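Local coordinates for protein CurF (Lyngbya majuscula, PDB 2Q35) that probably decarboxylates an acyl intermediate during polyketide chain beta-branching, serving as the crotonase-family ECH2 decarboxylase domain of CurF, at residues P174-R178 with Q179-N183; L108-A112 with D113-F117. The protein carries 1 engineered substitution. All blocks are in the same frame, centred on the assembly; numbering follows the deposited sequence.

Contact 1. Residues P174-R178 with Q179-N183; sequences PVVSR and QDVLN
Val176 and Val181 meet through their CG2 methyls, 3.7 Å apart, where the short edge strand 175-176 turns into helix 178-192. In Val176, CG1 lies anti to the carbonyl carbon (chi1 -55°), which leaves CG2 between the backbone N and the carbonyl carbon, leaning over the backbone at Val181 and beside Asp180 CB. Beta-branching suits Val176 to its extended strand, while Val181 offers a compact apolar side chain that fits a buried site against the sheet strands. Val181 CG2 also lies 3.5 Å from Ser177 O.

Two backbone bonds, each spanning three residues, form the first, tight turn of the helix. Asp180 N gives its hydrogen to Ser177 O at 2.8 Å, whereas Val181 N reaches Arg178 O at a longer 3.3 Å. Arg178 O is gripped again by a water at 2.7 Å, which in turn accepts from Leu182 N, so solvent links two groups of the first helical turn. A second water accepts from Ser177 N and donates to Asp180 OD2 at 2.9 Å, so the backbone N of Ser177 and the carboxylate of Asp180 are joined through water.

Further out, Glu120 OE1 takes the backbone N-H of Arg178, and Val116, Ser118 and Ala96 of neighbouring strands receive the Val181 side chain. Asp180 near the beginning of the helix would probably be favoured by the helix dipole. The chemistry implies a sharp strand-to-helix turn closed by a valine pair, with two separate waters bridging Ser177 N to Asp180 OD2 and Arg178 O to Leu182 N.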
ATOM      1  N   PRO A 174       2.542  13.563   5.917  1.00 16.62           N
ATOM      2  CA  PRO A 174       3.449  14.727   5.878  1.00 16.07           C
ATOM      3  C   PRO A 174       4.352  14.770   7.100  1.00 15.33           C
ATOM      4  O   PRO A 174       3.936  14.432   8.217  1.00 16.08           O
ATOM      5  CB  PRO A 174       2.521  15.943   5.875  1.00 16.76           C
ATOM      6  CG  PRO A 174       1.140  15.433   6.077  1.00 20.41           C
ATOM      7  CD  PRO A 174       1.128  13.936   6.123  1.00 18.27           C
ATOM      8  N   VAL A 175       5.596  15.182   6.862  1.00 14.53           N
ATOM      9  CA  VAL A 175       6.562  15.324   7.934  1.00 14.18           C
ATOM     10  C   VAL A 175       7.140  16.714   7.739  1.00 14.52           C
ATOM     11  O   VAL A 175       7.769  16.977   6.715  1.00 16.27           O
ATOM     12  CB  VAL A 175       7.697  14.282   7.850  1.00 13.37           C
ATOM     13  CG1 VAL A 175       8.584  14.382   9.092  1.00 15.03           C
ATOM     14  CG2 VAL A 175       7.138  12.850   7.724  1.00 14.42           C
ATOM     15  N   VAL A 176       6.924  17.577   8.725  1.00 14.65           N
ATOM     16  CA  VAL A 176       7.354  18.985   8.629  1.00 14.56           C
ATOM     17  C   VAL A 176       8.077  19.427   9.889  1.00 14.91           C
ATOM     18  O   VAL A 176       8.104  18.713  10.889  1.00 14.67           O
ATOM     19  CB  VAL A 176       6.179  19.959   8.287  1.00 15.07           C
ATOM     20  CG1 VAL A 176       5.462  19.528   6.989  1.00 16.12           C
ATOM     21  CG2 VAL A 176       5.135  20.054   9.432  1.00 13.90           C
ATOM     22  N   SER A 177       8.731  20.592   9.839  1.00 14.35           N
ATOM     23  CA  SER A 177       9.473  21.029  11.005  1.00 15.25           C
ATOM     24  C   SER A 177       8.532  21.181  12.178  1.00 14.15           C
ATOM     25  O   SER A 177       7.362  21.563  12.005  1.00 14.64           O
ATOM     26  CB  SER A 177      10.147  22.370  10.737  1.00 16.98           C
ATOM     27  OG  SER A 177      10.848  22.339   9.509  1.00 25.75           O
ATOM     28  N   ARG A 178       9.051  20.898  13.368  1.00 11.85           N
ATOM     29  CA  ARG A 178       8.262  20.930  14.596  1.00 11.83           C
ATOM     30  C   ARG A 178       7.406  22.191  14.722  1.00 11.11           C
ATOM     31  O   ARG A 178       6.224  22.088  15.037  1.00 10.14           O
ATOM     32  CB  ARG A 178       9.184  20.742  15.811  1.00 12.46           C
ATOM     33  CG  ARG A 178       8.698  21.420  17.092  1.00 19.28           C
ATOM     34  CD  ARG A 178       8.258  20.443  18.186  1.00 27.72           C
ATOM     35  NE  ARG A 178       9.267  19.446  18.587  1.00 25.64           N
ATOM     36  CZ  ARG A 178      10.584  19.657  18.662  1.00 34.39           C
ATOM     37  NH1 ARG A 178      11.102  20.842  18.370  1.00 29.75           N
ATOM     38  NH2 ARG A 178      11.392  18.675  19.036  1.00 36.16           N
ATOM     39  N   GLN A 179       7.990  23.377  14.473  1.00  9.58           N
ATOM     40  CA  GLN A 179       7.254  24.645  14.607  1.00  9.71           C
ATOM     41  C   GLN A 179       6.132  24.838  13.574  1.00  8.59           C
ATOM     42  O   GLN A 179       5.338  25.784  13.677  1.00  9.05           O
ATOM     43  CB  GLN A 179       8.216  25.845  14.529  1.00 10.97           C
ATOM     44  CG  GLN A 179       8.715  26.154  13.107  1.00 16.62           C
ATOM     45  CD  GLN A 179      10.056  26.888  13.060  1.00 25.74           C
ATOM     46  OE1 GLN A 179      10.296  27.842  13.814  1.00 29.57           O
ATOM     47  NE2 GLN A 179      10.947  26.437  12.165  1.00 28.60           N
ATOM     48  N   ASP A 180       6.053  23.936  12.584  1.00  8.87           N
ATOM     49  CA  ASP A 180       5.047  24.009  11.530  1.00  7.72           C
ATOM     50  C   ASP A 180       3.984  22.925  11.613  1.00  7.55           C
ATOM     51  O   ASP A 180       2.997  22.976  10.856  1.00  7.50           O
ATOM     52  CB  ASP A 180       5.703  23.863  10.163  1.00  6.93           C
ATOM     53  CG  ASP A 180       6.644  25.035   9.826  1.00 12.38           C
ATOM     54  OD1 ASP A 180       6.440  26.135  10.364  1.00 14.96           O
ATOM     55  OD2 ASP A 180       7.588  24.830   9.041  1.00 17.03           O
ATOM     56  N   VAL A 181       4.212  21.930  12.470  1.00  6.82           N
ATOM     57  CA  VAL A 181       3.273  20.787  12.557  1.00  6.50           C
ATOM     58  C   VAL A 181       1.822  21.176  12.849  1.00  7.87           C
ATOM     59  O   VAL A 181       0.904  20.789  12.108  1.00  8.83           O
ATOM     60  CB  VAL A 181       3.786  19.738  13.556  1.00  4.23           C
ATOM     61  CG1 VAL A 181       2.671  18.661  13.842  1.00  7.28           C
ATOM     62  CG2 VAL A 181       5.067  19.071  13.049  1.00  5.83           C
ATOM     63  N   LEU A 182       1.597  21.920  13.933  1.00  8.04           N
ATOM     64  CA  LEU A 182       0.231  22.316  14.280  1.00  9.27           C
ATOM     65  C   LEU A 182      -0.404  23.202  13.195  1.00  9.71           C
ATOM     66  O   LEU A 182      -1.546  22.971  12.784  1.00  9.89           O
ATOM     67  CB  LEU A 182       0.219  22.979  15.649  1.00  9.16           C
ATOM     68  CG  LEU A 182      -1.149  23.400  16.141  1.00  7.89           C
ATOM     69  CD1 LEU A 182      -2.089  22.172  16.234  1.00 11.15           C
ATOM     70  CD2 LEU A 182      -1.032  24.067  17.482  1.00 10.10           C
ATOM     71  N   ASN A 183       0.348  24.202  12.691  1.00  9.08           N
ATOM     72  CA  ASN A 183      -0.151  25.035  11.591  1.00  9.96           C
ATOM     73  C   ASN A 183      -0.586  24.215  10.370  1.00  9.11           C
ATOM     74  O   ASN A 183      -1.609  24.513   9.763  1.00  9.56           O
ATOM     75  CB  ASN A 183       0.911  26.067  11.144  1.00 10.45           C
ATOM     76  CG  ASN A 183       1.234  27.121  12.213  1.00 14.18           C
ATOM     77  OD1 ASN A 183       2.350  27.721  12.220  1.00 16.33           O
ATOM     78  ND2 ASN A 183       0.288  27.374  13.097  1.00 13.21           N
TER
HETATM   79  O   HOH W   1       8.583  22.465   7.620  1.00 35.44           O
HETATM   80  O   HOH W   2       3.711  22.938  15.754  1.00 22.78           O

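Contact 2. Residues L108-A112 with D113-F117; sequences LGLYA and DFVVF
Leu110 and Val115 touch across the bend that takes helix 104-110 into strand 114-118, the return limb of a beta-alpha-beta crossover from the parallel strand 93-97 in the crotonase fold. Leu110 sets off away from the strand, with CG anti to its carbonyl carbon (chi1 -69°). Its second torsion (chi2 175°) extends CD1 along the chain, and CD2, branching off that line, comes within 4.2 Å of Val115 CG2. The two side chains approach at a slant. The same methyl lies 4.3 Å from Phe117 CZ, meeting the ring obliquely, so one leucine methyl touches two strand residues, Val115 and Phe117, that lie on the same side of the strand; Ile141, Leu142 and Leu146 of helix 138-146 also pack on Leu110.

Val115 points toward the helix and holds CG1 anti to its backbone N (chi1 -175°), which leaves CG2 beside that N and 3.5 Å from Gly109 O. Gly109 thus meets the valine through its carbonyl oxygen, which also accepts the N-H of Ala112 at 3.0 Å. Ala112 is small enough to sit inside the bend, with its CB 3.5 Å from Phe114 O, and it packs on Ile93 and Ala95 as well.

Phe114 points the other way, towards Leu188 and Ile192 and, edge-to-face, Tyr156 of the second subunit, which places the strand's start near the trimer contacts. The buried carboxylate of Asp113 is held by outside partners: OD2 makes a salt bridge with Lys204 and accepts from Ile93 N. Its other oxygen, OD1, lies 3.0 Å from a water that also reaches Tyr111 O at 2.8 Å, although further acceptors compete for that water's protons.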
ATOM      1  N   LEU A 108      -1.949   6.035  19.323  1.00 13.08           N
ATOM      2  CA  LEU A 108      -2.964   7.045  19.584  1.00 13.99           C
ATOM      3  C   LEU A 108      -3.090   7.998  18.417  1.00 14.17           C
ATOM      4  O   LEU A 108      -4.191   8.310  17.953  1.00 14.73           O
ATOM      5  CB  LEU A 108      -2.598   7.846  20.827  1.00 14.10           C
ATOM      6  CG  LEU A 108      -3.682   8.851  21.259  1.00 15.74           C
ATOM      7  CD1 LEU A 108      -4.899   8.118  21.839  1.00 21.29           C
ATOM      8  CD2 LEU A 108      -3.148   9.836  22.282  1.00 15.98           C
ATOM      9  N   GLY A 109      -1.945   8.496  17.924  1.00 12.97           N
ATOM     10  CA  GLY A 109      -2.029   9.347  16.754  1.00 15.42           C
ATOM     11  C   GLY A 109      -2.465   8.615  15.504  1.00 14.17           C
ATOM     12  O   GLY A 109      -3.214   9.162  14.685  1.00 14.51           O
ATOM     13  N   LEU A 110      -1.979   7.392  15.312  1.00 14.51           N
ATOM     14  CA  LEU A 110      -2.258   6.668  14.080  1.00 13.22           C
ATOM     15  C   LEU A 110      -3.710   6.180  13.981  1.00 13.42           C
ATOM     16  O   LEU A 110      -4.139   5.771  12.891  1.00 15.68           O
ATOM     17  CB  LEU A 110      -1.281   5.491  13.882  1.00 13.98           C
ATOM     18  CG  LEU A 110       0.166   5.880  13.597  1.00 15.77           C
ATOM     19  CD1 LEU A 110       1.015   4.610  13.544  1.00 17.22           C
ATOM     20  CD2 LEU A 110       0.271   6.617  12.285  1.00 20.64           C
ATOM     21  N   TYR A 111      -4.440   6.264  15.093  1.00 13.58           N
ATOM     22  CA  TYR A 111      -5.884   5.898  15.096  1.00 12.47           C
ATOM     23  C   TYR A 111      -6.648   7.029  14.399  1.00 13.63           C
ATOM     24  O   TYR A 111      -7.781   6.840  13.949  1.00 14.70           O
ATOM     25  CB  TYR A 111      -6.454   5.726  16.511  1.00 14.31           C
ATOM     26  CG  TYR A 111      -5.963   4.518  17.292  1.00 12.75           C
ATOM     27  CD1 TYR A 111      -5.704   3.292  16.666  1.00 16.04           C
ATOM     28  CD2 TYR A 111      -5.783   4.614  18.678  1.00 15.66           C
ATOM     29  CE1 TYR A 111      -5.242   2.172  17.429  1.00 16.96           C
ATOM     30  CE2 TYR A 111      -5.346   3.531  19.435  1.00 14.77           C
ATOM     31  CZ  TYR A 111      -5.080   2.316  18.809  1.00 17.64           C
ATOM     32  OH  TYR A 111      -4.628   1.254  19.576  1.00 19.74           O
ATOM     33  N   ALA A 112      -6.012   8.211  14.282  1.00 13.16           N
ATOM     34  CA  ALA A 112      -6.689   9.370  13.680  1.00 12.63           C
ATOM     35  C   ALA A 112      -6.835   9.217  12.163  1.00 12.81           C
ATOM     36  O   ALA A 112      -6.241   8.343  11.528  1.00 14.76           O
ATOM     37  CB  ALA A 112      -5.938  10.688  14.012  1.00 14.06           C
ATOM     38  N   ASP A 113      -7.649  10.079  11.574  1.00 12.39           N
ATOM     39  CA  ASP A 113      -7.905   9.979  10.148  1.00 11.88           C
ATOM     40  C   ASP A 113      -6.778  10.549   9.313  1.00 13.04           C
ATOM     41  O   ASP A 113      -6.500  10.065   8.207  1.00 13.73           O
ATOM     42  CB  ASP A 113      -9.221  10.660   9.826  1.00 11.88           C
ATOM     43  CG  ASP A 113     -10.351  10.094  10.662  1.00 12.00           C
ATOM     44  OD1 ASP A 113     -10.788   8.937  10.408  1.00 16.90           O
ATOM     45  OD2 ASP A 113     -10.746  10.759  11.632  1.00 13.62           O
ATOM     46  N   PHE A 114      -6.128  11.567   9.861  1.00 12.36           N
ATOM     47  CA  PHE A 114      -4.956  12.198   9.242  1.00 12.69           C
ATOM     48  C   PHE A 114      -3.881  12.352  10.306  1.00 12.28           C
ATOM     49  O   PHE A 114      -4.195  12.469  11.495  1.00 13.28           O
ATOM     50  CB  PHE A 114      -5.345  13.580   8.752  1.00 13.07           C
ATOM     51  CG  PHE A 114      -6.370  13.554   7.650  1.00 11.62           C
ATOM     52  CD1 PHE A 114      -7.730  13.625   7.954  1.00 14.91           C
ATOM     53  CD2 PHE A 114      -5.979  13.446   6.324  1.00 17.30           C
ATOM     54  CE1 PHE A 114      -8.676  13.586   6.937  1.00 17.02           C
ATOM     55  CE2 PHE A 114      -6.916  13.434   5.304  1.00 19.26           C
ATOM     56  CZ  PHE A 114      -8.259  13.473   5.616  1.00 17.60           C
ATOM     57  N   VAL A 115      -2.607  12.348   9.890  1.00 11.94           N
ATOM     58  CA  VAL A 115      -1.514  12.366  10.862  1.00 11.95           C
ATOM     59  C   VAL A 115      -0.436  13.280  10.281  1.00 12.92           C
ATOM     60  O   VAL A 115      -0.162  13.238   9.073  1.00 15.03           O
ATOM     61  CB  VAL A 115      -0.926  10.965  11.101  1.00 12.29           C
ATOM     62  CG1 VAL A 115       0.126  10.981  12.193  1.00 14.82           C
ATOM     63  CG2 VAL A 115      -2.062   9.956  11.474  1.00 14.95           C
ATOM     64  N   VAL A 116       0.136  14.118  11.145  1.00 13.07           N
ATOM     65  CA  VAL A 116       1.279  14.990  10.751  1.00 12.70           C
ATOM     66  C   VAL A 116       2.408  14.726  11.748  1.00 13.89           C
ATOM     67  O   VAL A 116       2.191  14.706  12.976  1.00 13.69           O
ATOM     68  CB  VAL A 116       0.922  16.489  10.787  1.00 12.05           C
ATOM     69  CG1 VAL A 116       2.091  17.321  10.189  1.00 15.53           C
ATOM     70  CG2 VAL A 116      -0.365  16.774  10.013  1.00 15.65           C
ATOM     71  N   PHE A 117       3.636  14.541  11.227  1.00 13.71           N
ATOM     72  CA  PHE A 117       4.787  14.175  12.058  1.00 12.19           C
ATOM     73  C   PHE A 117       5.749  15.362  12.053  1.00 12.41           C
ATOM     74  O   PHE A 117       5.729  16.138  11.088  1.00 13.89           O
ATOM     75  CB  PHE A 117       5.580  13.018  11.434  1.00 11.98           C
ATOM     76  CG  PHE A 117       4.909  11.670  11.536  1.00 13.83           C
ATOM     77  CD1 PHE A 117       5.421  10.706  12.390  1.00 15.46           C
ATOM     78  CD2 PHE A 117       3.843  11.362  10.716  1.00 17.65           C
ATOM     79  CE1 PHE A 117       4.804   9.418  12.481  1.00 17.21           C
ATOM     80  CE2 PHE A 117       3.227  10.107  10.798  1.00 17.10           C
ATOM     81  CZ  PHE A 117       3.722   9.144  11.681  1.00 18.76           C
TER
HETATM   82  O   HOH W   3     -10.316   7.627  13.092  1.00 30.73           O

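How the contacts relate
From the N terminus, contact 2 comes first: residues 108-117 close the turn from helix 104-110 into strand 114-118. The chain then runs through strands 122-124 and 161-162 and four helices before contact 1, residues 174-183, turns strand 175-176 into helix 178-192. The two are in series, neither nested nor crossed, yet they touch in space, with centres about 13 Å apart. Strands 114-118 and 175-176 are parallel neighbours in the six-stranded sheet, and probable backbone hydrogen bonds join Phe117 to Pro174 and to Val176. Val181 and Val116 also pack together. The buried helix-to-strand turn and the surface strand-to-helix turn thus flank the sheet's last strand pair.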